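Side-chain contacts in ribonucleoside-diphosphate reductase small chain 2 (Saccharomyces cerevisiae, PDB 1JK0), which supplies the DNA precursors as part of ribonucleotide reductase, helping its partner small chain to fold and assemble with the large subunits: residues S115-G118 with F119-M122; I121-E124 with N125-S128. All coordinates share one frame; numbering follows the deposited sequence.

Interaction 1. Residues S115-G118 with F119-M122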
loop_
_atom_site.group_PDB
_atom_site.type_symbol
_atom_site.label_atom_id
_atom_site.label_comp_id
_atom_site.label_asym_id
_atom_site.label_seq_id
_atom_site.Cartn_x
_atom_site.Cartn_y
_atom_site.Cartn_z
ATOM N N SER B 115 0.165 -7.511 -5.213
ATOM C CA SER B 115 0.601 -6.316 -5.915
ATOM C C SER B 115 -0.541 -5.833 -6.806
ATOM O O SER B 115 -0.832 -4.631 -6.873
ATOM C CB SER B 115 1.833 -6.614 -6.764
ATOM O OG SER B 115 2.888 -7.052 -5.929
ATOM N N PHE B 116 -1.203 -6.772 -7.477
ATOM C CA PHE B 116 -2.300 -6.399 -8.358
ATOM C C PHE B 116 -3.405 -5.721 -7.545
ATOM O O PHE B 116 -3.940 -4.689 -7.952
ATOM C CB PHE B 116 -2.859 -7.626 -9.099
ATOM C CG PHE B 116 -3.993 -7.298 -10.040
ATOM C CD1 PHE B 116 -5.241 -6.930 -9.552
ATOM C CD2 PHE B 116 -3.784 -7.275 -11.411
ATOM C CE1 PHE B 116 -6.260 -6.537 -10.417
ATOM C CE2 PHE B 116 -4.790 -6.881 -12.282
ATOM C CZ PHE B 116 -6.031 -6.508 -11.783
ATOM N N TYR B 117 -3.727 -6.307 -6.393
ATOM C CA TYR B 117 -4.769 -5.776 -5.520
ATOM C C TYR B 117 -4.439 -4.411 -4.943
ATOM O O TYR B 117 -5.301 -3.526 -4.901
ATOM C CB TYR B 117 -5.069 -6.768 -4.385
ATOM C CG TYR B 117 -6.022 -7.862 -4.817
ATOM C CD1 TYR B 117 -7.112 -7.562 -5.644
ATOM C CD2 TYR B 117 -5.848 -9.180 -4.403
ATOM C CE1 TYR B 117 -7.995 -8.534 -6.047
ATOM C CE2 TYR B 117 -6.745 -10.172 -4.804
ATOM C CZ TYR B 117 -7.818 -9.843 -5.625
ATOM O OH TYR B 117 -8.746 -10.794 -6.016
ATOM N N GLY B 118 -3.199 -4.241 -4.494
ATOM C CA GLY B 118 -2.791 -2.965 -3.945
ATOM C C GLY B 118 -2.935 -1.873 -4.994
ATOM O O GLY B 118 -3.191 -0.702 -4.671
ATOM N N PHE B 119 -2.780 -2.261 -6.258
ATOM C CA PHE B 119 -2.872 -1.314 -7.354
ATOM C C PHE B 119 -4.317 -0.974 -7.615
ATOM O O PHE B 119 -4.672 0.186 -7.855
ATOM C CB PHE B 119 -2.283 -1.902 -8.621
ATOM C CG PHE B 119 -1.858 -0.877 -9.611
ATOM C CD1 PHE B 119 -0.668 -0.196 -9.436
ATOM C CD2 PHE B 119 -2.652 -0.567 -10.695
ATOM C CE1 PHE B 119 -0.266 0.785 -10.338
ATOM C CE2 PHE B 119 -2.254 0.417 -11.608
ATOM C CZ PHE B 119 -1.059 1.094 -11.422
ATOM N N GLN B 120 -5.154 -1.999 -7.585
ATOM C CA GLN B 120 -6.568 -1.807 -7.815
ATOM C C GLN B 120 -7.174 -0.848 -6.797
ATOM O O GLN B 120 -7.784 0.135 -7.193
ATOM C CB GLN B 120 -7.292 -3.148 -7.795
ATOM C CG GLN B 120 -8.766 -3.038 -7.977
ATOM C CD GLN B 120 -9.428 -4.376 -7.938
ATOM O OE1 GLN B 120 -10.640 -4.471 -7.786
ATOM N NE2 GLN B 120 -8.638 -5.433 -8.082
ATOM N N ILE B 121 -7.006 -1.087 -5.497
ATOM C CA ILE B 121 -7.598 -0.133 -4.557
ATOM C C ILE B 121 -6.968 1.233 -4.757
ATOM O O ILE B 121 -7.632 2.246 -4.561
ATOM C CB ILE B 121 -7.457 -0.494 -3.026
ATOM C CG1 ILE B 121 -6.166 0.089 -2.471
ATOM C CG2 ILE B 121 -7.570 -1.997 -2.796
ATOM C CD1 ILE B 121 -6.060 0.016 -0.944
ATOM N N MET B 122 -5.696 1.274 -5.140
ATOM C CA MET B 122 -5.034 2.561 -5.354
ATOM C C MET B 122 -5.739 3.366 -6.455
ATOM O O MET B 122 -5.987 4.564 -6.304
ATOM C CB MET B 122 -3.559 2.352 -5.710
ATOM C CG MET B 122 -2.790 3.633 -6.051
ATOM S SD MET B 122 -3.134 4.254 -7.721
ATOM C CE MET B 122 -2.092 3.153 -8.714
#

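Interaction 2. Residues I121-E124 with N125-S128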
loop_
_atom_site.group_PDB
_atom_site.type_symbol
_atom_site.label_atom_id
_atom_site.label_comp_id
_atom_site.label_asym_id
_atom_site.label_seq_id
_atom_site.Cartn_x
_atom_site.Cartn_y
_atom_site.Cartn_z
ATOM N N ILE B 121 -7.006 -1.087 -5.497
ATOM C CA ILE B 121 -7.598 -0.133 -4.557
ATOM C C ILE B 121 -6.968 1.233 -4.757
ATOM O O ILE B 121 -7.632 2.246 -4.561
ATOM C CB ILE B 121 -7.457 -0.494 -3.026
ATOM C CG1 ILE B 121 -6.166 0.089 -2.471
ATOM C CG2 ILE B 121 -7.570 -1.997 -2.796
ATOM C CD1 ILE B 121 -6.060 0.016 -0.944
ATOM N N MET B 122 -5.696 1.274 -5.140
ATOM C CA MET B 122 -5.034 2.561 -5.354
ATOM C C MET B 122 -5.739 3.366 -6.455
ATOM O O MET B 122 -5.987 4.564 -6.304
ATOM C CB MET B 122 -3.559 2.352 -5.710
ATOM C CG MET B 122 -2.790 3.633 -6.051
ATOM S SD MET B 122 -3.134 4.254 -7.721
ATOM C CE MET B 122 -2.092 3.153 -8.714
ATOM N N MET B 123 -6.054 2.694 -7.562
ATOM C CA MET B 123 -6.750 3.314 -8.689
ATOM C C MET B 123 -8.194 3.703 -8.347
ATOM O O MET B 123 -8.729 4.664 -8.895
ATOM C CB MET B 123 -6.769 2.358 -9.894
ATOM C CG MET B 123 -5.449 2.222 -10.631
ATOM S SD MET B 123 -4.711 3.817 -11.115
ATOM C CE MET B 123 -5.805 4.373 -12.404
ATOM N N GLU B 124 -8.826 2.943 -7.453
ATOM C CA GLU B 124 -10.205 3.210 -7.062
ATOM C C GLU B 124 -10.350 4.575 -6.442
ATOM O O GLU B 124 -11.380 5.224 -6.615
ATOM C CB GLU B 124 -10.709 2.163 -6.074
ATOM C CG GLU B 124 -11.274 0.914 -6.718
ATOM C CD GLU B 124 -12.363 1.235 -7.724
ATOM O OE1 GLU B 124 -13.045 2.269 -7.548
ATOM O OE2 GLU B 124 -12.552 0.450 -8.677
ATOM N N ASN B 125 -9.319 5.004 -5.715
ATOM C CA ASN B 125 -9.332 6.307 -5.076
ATOM C C ASN B 125 -9.235 7.422 -6.095
ATOM O O ASN B 125 -9.778 8.502 -5.881
ATOM C CB ASN B 125 -8.207 6.416 -4.057
ATOM C CG ASN B 125 -8.459 5.544 -2.851
ATOM O OD1 ASN B 125 -9.621 5.339 -2.472
ATOM N ND2 ASN B 125 -7.392 5.032 -2.229
ATOM N N ILE B 126 -8.545 7.162 -7.201
ATOM C CA ILE B 126 -8.418 8.152 -8.256
ATOM C C ILE B 126 -9.791 8.271 -8.944
ATOM O O ILE B 126 -10.216 9.374 -9.323
ATOM C CB ILE B 126 -7.333 7.728 -9.269
ATOM C CG1 ILE B 126 -5.952 7.804 -8.596
ATOM C CG2 ILE B 126 -7.380 8.622 -10.518
ATOM C CD1 ILE B 126 -4.793 7.245 -9.423
ATOM N N TYR B 127 -10.496 7.145 -9.088
ATOM C CA TYR B 127 -11.818 7.178 -9.711
ATOM C C TYR B 127 -12.713 8.014 -8.796
ATOM O O TYR B 127 -13.427 8.897 -9.246
ATOM C CB TYR B 127 -12.408 5.763 -9.853
ATOM C CG TYR B 127 -11.565 4.793 -10.651
ATOM C CD1 TYR B 127 -11.673 3.412 -10.449
ATOM C CD2 TYR B 127 -10.626 5.256 -11.577
ATOM C CE1 TYR B 127 -10.869 2.529 -11.137
ATOM C CE2 TYR B 127 -9.813 4.372 -12.269
ATOM C CZ TYR B 127 -9.932 3.011 -12.043
ATOM O OH TYR B 127 -9.083 2.139 -12.709
ATOM N N SER B 128 -12.645 7.730 -7.498
ATOM C CA SER B 128 -13.454 8.433 -6.530
ATOM C C SER B 128 -13.172 9.937 -6.573
ATOM O O SER B 128 -14.012 10.738 -6.173
ATOM C CB SER B 128 -13.192 7.864 -5.136
ATOM O OG SER B 128 -14.266 8.167 -4.247
#

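Interaction 1. Residues S115-G118 with F119-M122
The amide of Gln120 reaches back along the helix to two aromatic side chains, Phe116 and Tyr117, one turn earlier. Its chain is fully extended, with CG opposite the backbone N (chi1 178°), and this stretch carries NE2 to the rims of both rings. At Phe116 the approach is at the ring edge and in the ring plane, Gln120 NE2 lying 3.5 Å from Phe116 CE1, with the amide turned almost at right angles to the ring. At Tyr117 the two side chains run alongside each other in the same direction; here Gln120 NE2 again comes to an edge, 3.6 Å from Tyr117 CD1, and the planes are about 44° apart. Neither approach brings the amide over a ring face. Phe226 of helix 207-232 stacks on Phe116 and meets Tyr117 edge-to-face.

Within 119-122, the bent Met122 chain folds its CE methyl over one face of Phe119, toward the rim of the ring. Phe119 also packs on Val52, and both Phe119 and Met122 touch side chains of the other protein chain in the assembly. Helix 111-138 thus packs on helices 43-54 and 207-232 in the ferritin-like bundle of the small chain.

The backbone bonds are those of a regular alpha helix. Phe119 N donates to Ser115 O at 3.1 Å, and Gln120 N to Phe116 O at 3.0 Å. Ile121 N gives Tyr117 O the straightest of the set, at 3.0 Å, and Met122 N closes on Gly118 O at 3.2 Å. The Ser115 hydroxyl, OG, is hydrogen-bonded to Pro111 O one turn earlier.

Because NE2 meets both rings at their C-H edges, this is a packing contact and not an N-H...pi bond; the extended chain and the two rims limit where the amide can lie.

Interaction 2. Residues I121-E124 with N125-S128
Tyr127 lays its ring back over the preceding turn of the helix, where it meets Met123 and Glu124, in the ferritin-like helical bundle characteristic of ribonucleotide reductase small chains. With CG beside its own backbone N (chi1 -58°), the ring swings toward the earlier residues and covers the Met123 carbonyl, whose O stands 3.2 Å above the ring plane and over its centre. The same oxygen accepts the Tyr127 N-H at 3.1 Å, so one peptide group both holds the residue's backbone and underlies its ring. Beyond it the Met123 side chain crosses the phenol, CB lying 3.9 Å from Tyr127 CZ.

The rim of the ring is filled from Glu124. Its carboxylate stands nearly perpendicular to the ring (86°), with OE2 in the ring plane at the edge, while OE1 is 3.4 Å from Tyr127 CD1. The carboxylate is engaged further on by a salt bridge to Arg220, and the Tyr127 hydroxyl by a hydrogen bond to Asp219, both on helix 207-232. A leucine in place of Tyr127 would probably leave Asp219 without this hydroxyl partner and the Met123 carbonyl without the flat ring over it. The Tyr127 side chain lies about 4 Å from that of Tyr131, the predicted active-site residue.

A second fit involves the two methionines and Ile126. Met122 runs alongside Ile126 in the same direction, whereas Met123 crosses it. The isoleucine CD1 methyl rests against the shallow groove where the two sulfurs meet, and Phe56 touches all three side chains. Further along, Ser128 N donates to Glu124 O at 2.9 Å in the next regular helical bond. At the groove, Ile126 CD1 lies 3.8 Å from Met122 SD and equally far from Met123 SD.

Interactions 1 and 2 follow one another along helix 111-138, their centres about 9 Å apart and on the same side of the chain's centre. Residues 115-122 come first, and 121-128 begin before they end, so Ile121 and Met122 belong to both. Helix 207-232 packs against side chains of both interactions, and Phe56 touches both as well. The partner chain is also within reach of each, so this helix joins the interior of the subunit to the dimer interface. Going along the chain, the helix moves from a buried aromatic region away from the annotated sites toward the neighbourhood of Tyr131, the predicted active-site residue.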